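Local coordinates for lectin CEL-I, N-acetyl-D-galactosamine-specific C-type (Cucumaria echinata, PDB 4WQQ), which binds carbohydrate with the help of calcium, the natural lectin preferring N-acetylgalactosamine and this engineered form recognising mannose, at residues Trp8-Asn20 / Glu54-Asp66. The protein carries 3 engineered substitutions. Sequence-based numbering, arbitrary orientation.
Sequences WEAEGDHCYRFFN and EQAYVFNYWRGID
The Tyr57 ring is met over one face by Glu11, whose CB stands 3.6 Å from the ring centroid, almost on the normal. A bend at chi2 then folds the rest of the Glu11 chain back along the ring, and its carboxylate lies within 11° of parallel to it. The Tyr16 and Tyr57 rings meet obliquely, with Tyr57 CE2 over one face of Tyr16, 3.5 Å from Tyr16 CD1. At the Tyr16 edge its hydroxyl OH donates a short bond of 2.5 Å to Glu54 OE2, reaching it from above a carboxylate turned nearly at right angles to the ring. Lys137 forms a salt bridge with the same oxygen, which probably helps keep the carboxylate ionised.

Tyr61 presents one face to Phe18 CB, while Glu9 CG makes an off-centre CH-pi contact with the ring. Its ring swung away from its own backbone N (chi1 170°), Tyr61 extends from the helix to the strand, where its OH accepts a nearly straight bond of 3.0 Å from Phe18 N. The Phe18 ring has Ile65 CG2 at its edge and meets Trp62 obliquely, CE1 coming 3.4 Å from Trp62 CD1. Trp62 NE1 in turn donates to Asp66 OD2 at 2.9 Å, an oxygen also held by Lys133, which bonds to Asn20 OD1 as well. A water further links Asn20 ND2 to Asp66 OD1.

Tyr16 and Phe18 thus face successive turns of helix 52-65, whose segment 54-65 runs at 38° to strand 14-20, and Asn20 lies opposite Asp66. Glu9 and Glu11 add the other strand of the N-terminal beta hairpin. With the Trp62 side chain about 13 Å from the bound mannose, this packing sets the second helix of the C-type lectin fold across both hairpin strands.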
loop_
_atom_site.group_PDB
_atom_site.type_symbol
_atom_site.label_atom_id
_atom_site.label_comp_id
_atom_site.label_asym_id
_atom_site.label_seq_id
_atom_site.Cartn_x
_atom_site.Cartn_y
_atom_site.Cartn_z
ATOM N N TRP A 8 1.644 -9.681 -3.063
ATOM C CA TRP A 8 1.260 -8.887 -4.210
ATOM C C TRP A 8 2.544 -8.471 -4.928
ATOM O O TRP A 8 3.609 -8.211 -4.307
ATOM C CB TRP A 8 0.456 -7.665 -3.805
ATOM C CG TRP A 8 -0.879 -7.975 -3.113
ATOM C CD1 TRP A 8 -1.048 -8.523 -1.878
ATOM C CD2 TRP A 8 -2.199 -7.740 -3.634
ATOM N NE1 TRP A 8 -2.398 -8.619 -1.584
ATOM C CE2 TRP A 8 -3.121 -8.150 -2.652
ATOM C CE3 TRP A 8 -2.684 -7.255 -4.840
ATOM C CZ2 TRP A 8 -4.483 -8.125 -2.861
ATOM C CZ3 TRP A 8 -4.059 -7.150 -5.009
ATOM C CH2 TRP A 8 -4.943 -7.583 -4.021
ATOM N N GLU A 9 2.450 -8.469 -6.254
ATOM C CA GLU A 9 3.578 -8.115 -7.137
ATOM C C GLU A 9 3.446 -6.699 -7.621
ATOM O O GLU A 9 2.374 -6.236 -7.990
ATOM C CB GLU A 9 3.594 -9.008 -8.396
ATOM C CG GLU A 9 3.533 -10.503 -8.165
ATOM C CD GLU A 9 4.690 -11.039 -7.356
ATOM O OE1 GLU A 9 4.437 -11.638 -6.305
ATOM O OE2 GLU A 9 5.844 -10.831 -7.751
ATOM N N ALA A 10 4.586 -6.010 -7.696
ATOM C CA ALA A 10 4.589 -4.620 -8.125
ATOM C C ALA A 10 4.822 -4.518 -9.610
ATOM O O ALA A 10 5.698 -5.220 -10.174
ATOM C CB ALA A 10 5.641 -3.845 -7.385
ATOM N N GLU A 11 4.044 -3.676 -10.230
ATOM C CA GLU A 11 4.250 -3.278 -11.665
ATOM C C GLU A 11 3.669 -1.897 -11.895
ATOM O O GLU A 11 2.464 -1.615 -11.679
ATOM C CB GLU A 11 3.717 -4.330 -12.589
ATOM C CG GLU A 11 3.408 -3.903 -13.997
ATOM C CD GLU A 11 4.650 -3.810 -14.874
ATOM O OE1 GLU A 11 5.723 -4.312 -14.470
ATOM O OE2 GLU A 11 4.511 -3.219 -15.968
ATOM N N GLY A 12 4.492 -0.974 -12.366
ATOM C CA GLY A 12 4.074 0.444 -12.388
ATOM C C GLY A 12 3.605 1.019 -11.054
ATOM O O GLY A 12 4.209 0.708 -10.015
ATOM N N ASP A 13 2.567 1.851 -11.027
ATOM C CA ASP A 13 2.105 2.349 -9.751
ATOM C C ASP A 13 1.013 1.471 -9.169
ATOM O O ASP A 13 0.122 1.995 -8.493
ATOM C CB ASP A 13 1.646 3.812 -9.785
ATOM C CG ASP A 13 2.839 4.808 -9.973
ATOM O OD1 ASP A 13 4.024 4.401 -9.863
ATOM O OD2 ASP A 13 2.565 6.007 -10.196
ATOM N N HIS A 14 1.100 0.170 -9.412
ATOM C CA HIS A 14 0.029 -0.763 -8.984
ATOM C C HIS A 14 0.648 -2.005 -8.404
ATOM O O HIS A 14 1.868 -2.223 -8.554
ATOM C CB HIS A 14 -0.958 -1.160 -10.143
ATOM C CG HIS A 14 -1.750 -0.035 -10.677
ATOM N ND1 HIS A 14 -2.843 0.501 -10.041
ATOM C CD2 HIS A 14 -1.645 0.617 -11.859
ATOM C CE1 HIS A 14 -3.348 1.484 -10.778
ATOM N NE2 HIS A 14 -2.600 1.603 -11.868
ATOM N N CYS A 15 -0.166 -2.779 -7.676
ATOM C CA CYS A 15 0.163 -4.089 -7.235
ATOM C C CYS A 15 -0.866 -5.054 -7.762
ATOM O O CYS A 15 -2.010 -4.658 -7.984
ATOM C CB CYS A 15 0.243 -4.217 -5.700
ATOM S SG CYS A 15 1.270 -2.976 -4.894
ATOM N N TYR A 16 -0.445 -6.259 -8.009
ATOM C CA TYR A 16 -1.255 -7.302 -8.628
ATOM C C TYR A 16 -1.147 -8.610 -7.830
ATOM O O TYR A 16 -0.095 -8.946 -7.234
ATOM C CB TYR A 16 -0.842 -7.549 -10.127
ATOM C CG TYR A 16 -0.941 -6.323 -10.986
ATOM C CD1 TYR A 16 0.076 -5.399 -10.994
ATOM C CD2 TYR A 16 -2.000 -6.109 -11.806
ATOM C CE1 TYR A 16 -0.014 -4.254 -11.759
ATOM C CE2 TYR A 16 -2.096 -4.978 -12.616
ATOM C CZ TYR A 16 -1.102 -4.046 -12.578
ATOM O OH TYR A 16 -1.112 -2.879 -13.345
ATOM N N ARG A 17 -2.230 -9.399 -7.794
ATOM C CA ARG A 17 -2.228 -10.687 -7.179
ATOM C C ARG A 17 -3.125 -11.655 -7.930
ATOM O O ARG A 17 -4.310 -11.403 -8.120
ATOM C CB ARG A 17 -2.654 -10.629 -5.725
ATOM C CG ARG A 17 -2.494 -11.943 -4.968
ATOM C CD ARG A 17 -2.530 -11.687 -3.475
ATOM N NE ARG A 17 -2.555 -12.934 -2.740
ATOM C CZ ARG A 17 -2.723 -13.040 -1.431
ATOM N NH1 ARG A 17 -2.891 -11.956 -0.687
ATOM N NH2 ARG A 17 -2.756 -14.265 -0.887
ATOM N N PHE A 18 -2.524 -12.762 -8.353
ATOM C CA PHE A 18 -3.235 -13.812 -8.984
ATOM C C PHE A 18 -3.697 -14.889 -8.021
ATOM O O PHE A 18 -2.930 -15.329 -7.152
ATOM C CB PHE A 18 -2.315 -14.449 -10.041
ATOM C CG PHE A 18 -2.901 -15.682 -10.666
ATOM C CD1 PHE A 18 -4.067 -15.585 -11.407
ATOM C CD2 PHE A 18 -2.331 -16.955 -10.449
ATOM C CE1 PHE A 18 -4.672 -16.687 -11.959
ATOM C CE2 PHE A 18 -2.926 -18.070 -11.022
ATOM C CZ PHE A 18 -4.097 -17.969 -11.739
ATOM N N PHE A 19 -4.977 -15.251 -8.160
ATOM C CA PHE A 19 -5.623 -16.295 -7.433
ATOM C C PHE A 19 -5.980 -17.457 -8.330
ATOM O O PHE A 19 -6.829 -17.411 -9.193
ATOM C CB PHE A 19 -6.868 -15.776 -6.742
ATOM C CG PHE A 19 -6.553 -14.816 -5.637
ATOM C CD1 PHE A 19 -6.258 -15.264 -4.367
ATOM C CD2 PHE A 19 -6.481 -13.462 -5.902
ATOM C CE1 PHE A 19 -5.940 -14.375 -3.339
ATOM C CE2 PHE A 19 -6.142 -12.599 -4.886
ATOM C CZ PHE A 19 -5.877 -13.054 -3.615
ATOM N N ASN A 20 -5.298 -18.562 -8.073
ATOM C CA ASN A 20 -5.390 -19.756 -8.919
ATOM C C ASN A 20 -6.521 -20.658 -8.452
ATOM O O ASN A 20 -6.328 -21.797 -8.085
ATOM C CB ASN A 20 -4.057 -20.463 -8.934
ATOM C CG ASN A 20 -3.946 -21.457 -10.067
ATOM O OD1 ASN A 20 -4.736 -21.482 -10.975
ATOM N ND2 ASN A 20 -2.913 -22.248 -10.028
ATOM N N GLU A 54 0.579 -3.350 -19.914
ATOM C CA GLU A 54 -0.200 -3.892 -18.767
ATOM C C GLU A 54 -0.801 -5.256 -19.108
ATOM O O GLU A 54 -0.752 -6.169 -18.310
ATOM C CB GLU A 54 -1.248 -2.895 -18.279
ATOM C CG GLU A 54 -1.900 -3.352 -16.948
ATOM C CD GLU A 54 -2.771 -2.310 -16.265
ATOM O OE1 GLU A 54 -3.294 -1.366 -16.939
ATOM O OE2 GLU A 54 -2.965 -2.498 -15.017
ATOM N N GLN A 55 -1.343 -5.394 -20.313
ATOM C CA GLN A 55 -1.879 -6.617 -20.785
ATOM C C GLN A 55 -0.827 -7.708 -20.713
ATOM O O GLN A 55 -1.076 -8.826 -20.204
ATOM C CB GLN A 55 -2.376 -6.432 -22.241
ATOM C CG GLN A 55 -2.808 -7.686 -22.912
ATOM C CD GLN A 55 -4.182 -8.194 -22.482
ATOM O OE1 GLN A 55 -5.050 -7.441 -22.032
ATOM N NE2 GLN A 55 -4.371 -9.478 -22.654
ATOM N N ALA A 56 0.353 -7.441 -21.294
ATOM C CA ALA A 56 1.356 -8.459 -21.301
ATOM C C ALA A 56 1.826 -8.823 -19.906
ATOM O O ALA A 56 2.087 -10.005 -19.638
ATOM C CB ALA A 56 2.514 -8.030 -22.208
ATOM N N TYR A 57 1.947 -7.854 -19.044
ATOM C CA TYR A 57 2.424 -8.077 -17.663
ATOM C C TYR A 57 1.444 -9.047 -16.973
ATOM O O TYR A 57 1.815 -10.089 -16.423
ATOM C CB TYR A 57 2.499 -6.771 -16.876
ATOM C CG TYR A 57 2.678 -7.107 -15.410
ATOM C CD1 TYR A 57 3.907 -7.487 -14.904
ATOM C CD2 TYR A 57 1.559 -7.164 -14.568
ATOM C CE1 TYR A 57 4.037 -7.909 -13.599
ATOM C CE2 TYR A 57 1.681 -7.562 -13.267
ATOM C CZ TYR A 57 2.894 -7.936 -12.766
ATOM O OH TYR A 57 2.957 -8.327 -11.427
ATOM N N VAL A 58 0.168 -8.733 -17.121
ATOM C CA VAL A 58 -0.901 -9.567 -16.536
ATOM C C VAL A 58 -0.946 -10.983 -17.062
ATOM O O VAL A 58 -0.984 -11.936 -16.322
ATOM C CB VAL A 58 -2.266 -8.857 -16.684
ATOM C CG1 VAL A 58 -3.435 -9.785 -16.272
ATOM C CG2 VAL A 58 -2.306 -7.583 -15.869
ATOM N N PHE A 59 -0.897 -11.109 -18.380
ATOM C CA PHE A 59 -0.983 -12.380 -19.037
ATOM C C PHE A 59 0.238 -13.227 -18.616
ATOM O O PHE A 59 0.098 -14.429 -18.278
ATOM C CB PHE A 59 -1.084 -12.148 -20.543
ATOM C CG PHE A 59 -1.061 -13.423 -21.343
ATOM C CD1 PHE A 59 -2.167 -14.226 -21.364
ATOM C CD2 PHE A 59 0.061 -13.799 -22.044
ATOM C CE1 PHE A 59 -2.176 -15.397 -22.082
ATOM C CE2 PHE A 59 0.088 -15.004 -22.711
ATOM C CZ PHE A 59 -1.037 -15.796 -22.765
ATOM N N ASN A 60 1.454 -12.626 -18.667
ATOM C CA ASN A 60 2.659 -13.386 -18.378
ATOM C C ASN A 60 2.708 -13.823 -16.894
ATOM O O ASN A 60 3.135 -14.942 -16.552
ATOM C CB ASN A 60 3.901 -12.587 -18.812
ATOM C CG ASN A 60 3.936 -12.392 -20.369
ATOM O OD1 ASN A 60 3.606 -13.322 -21.127
ATOM N ND2 ASN A 60 4.294 -11.189 -20.827
ATOM N N TYR A 61 2.168 -12.978 -16.016
ATOM C CA TYR A 61 2.140 -13.315 -14.604
ATOM C C TYR A 61 1.216 -14.513 -14.355
ATOM O O TYR A 61 1.588 -15.528 -13.734
ATOM C CB TYR A 61 1.724 -12.050 -13.835
ATOM C CG TYR A 61 1.384 -12.192 -12.345
ATOM C CD1 TYR A 61 1.959 -13.165 -11.560
ATOM C CD2 TYR A 61 0.458 -11.332 -11.751
ATOM C CE1 TYR A 61 1.652 -13.288 -10.220
ATOM C CE2 TYR A 61 0.141 -11.422 -10.388
ATOM C CZ TYR A 61 0.710 -12.427 -9.629
ATOM O OH TYR A 61 0.468 -12.598 -8.284
ATOM N N TRP A 62 0.006 -14.427 -14.901
ATOM C CA TRP A 62 -0.949 -15.484 -14.840
ATOM C C TRP A 62 -0.368 -16.833 -15.349
ATOM O O TRP A 62 -0.398 -17.850 -14.655
ATOM C CB TRP A 62 -2.197 -15.078 -15.639
ATOM C CG TRP A 62 -3.133 -16.199 -15.917
ATOM C CD1 TRP A 62 -3.448 -17.248 -15.089
ATOM C CD2 TRP A 62 -3.985 -16.334 -17.060
ATOM N NE1 TRP A 62 -4.384 -18.017 -15.647
ATOM C CE2 TRP A 62 -4.729 -17.507 -16.866
ATOM C CE3 TRP A 62 -4.154 -15.601 -18.262
ATOM C CZ2 TRP A 62 -5.637 -17.978 -17.803
ATOM C CZ3 TRP A 62 -5.014 -16.074 -19.191
ATOM C CH2 TRP A 62 -5.801 -17.241 -18.930
ATOM N N ARG A 63 0.165 -16.792 -16.585
ATOM C CA ARG A 63 0.594 -18.013 -17.262
ATOM C C ARG A 63 1.892 -18.568 -16.708
ATOM O O ARG A 63 2.154 -19.776 -16.875
ATOM C CB ARG A 63 0.630 -17.768 -18.756
ATOM C CG ARG A 63 -0.697 -17.318 -19.358
ATOM C CD ARG A 63 -1.839 -18.247 -19.006
ATOM N NE ARG A 63 -1.633 -19.574 -19.562
ATOM C CZ ARG A 63 -2.363 -20.647 -19.296
ATOM N NH1 ARG A 63 -3.347 -20.614 -18.428
ATOM N NH2 ARG A 63 -2.107 -21.767 -19.902
ATOM N N GLY A 64 2.590 -17.769 -15.899
ATOM C CA GLY A 64 3.737 -18.300 -15.125
ATOM C C GLY A 64 3.348 -19.131 -13.935
ATOM O O GLY A 64 4.090 -20.022 -13.470
ATOM N N ILE A 65 2.138 -18.899 -13.413
ATOM C CA ILE A 65 1.656 -19.687 -12.334
ATOM C C ILE A 65 0.686 -20.792 -12.753
ATOM O O ILE A 65 0.668 -21.892 -12.159
ATOM C CB ILE A 65 1.016 -18.721 -11.311
ATOM C CG1 ILE A 65 2.179 -17.878 -10.743
ATOM C CG2 ILE A 65 0.378 -19.502 -10.162
ATOM C CD1 ILE A 65 1.710 -16.604 -10.145
ATOM N N ASP A 66 -0.182 -20.492 -13.705
ATOM C CA ASP A 66 -1.245 -21.391 -14.131
ATOM C C ASP A 66 -0.975 -21.854 -15.565
ATOM O O ASP A 66 -0.999 -21.072 -16.536
ATOM C CB ASP A 66 -2.578 -20.636 -14.040
ATOM C CG ASP A 66 -3.778 -21.431 -14.522
ATOM O OD1 ASP A 66 -3.738 -22.696 -14.652
ATOM O OD2 ASP A 66 -4.852 -20.780 -14.740
HETATM O O HOH W 1 -3.010 -24.285 -12.429
#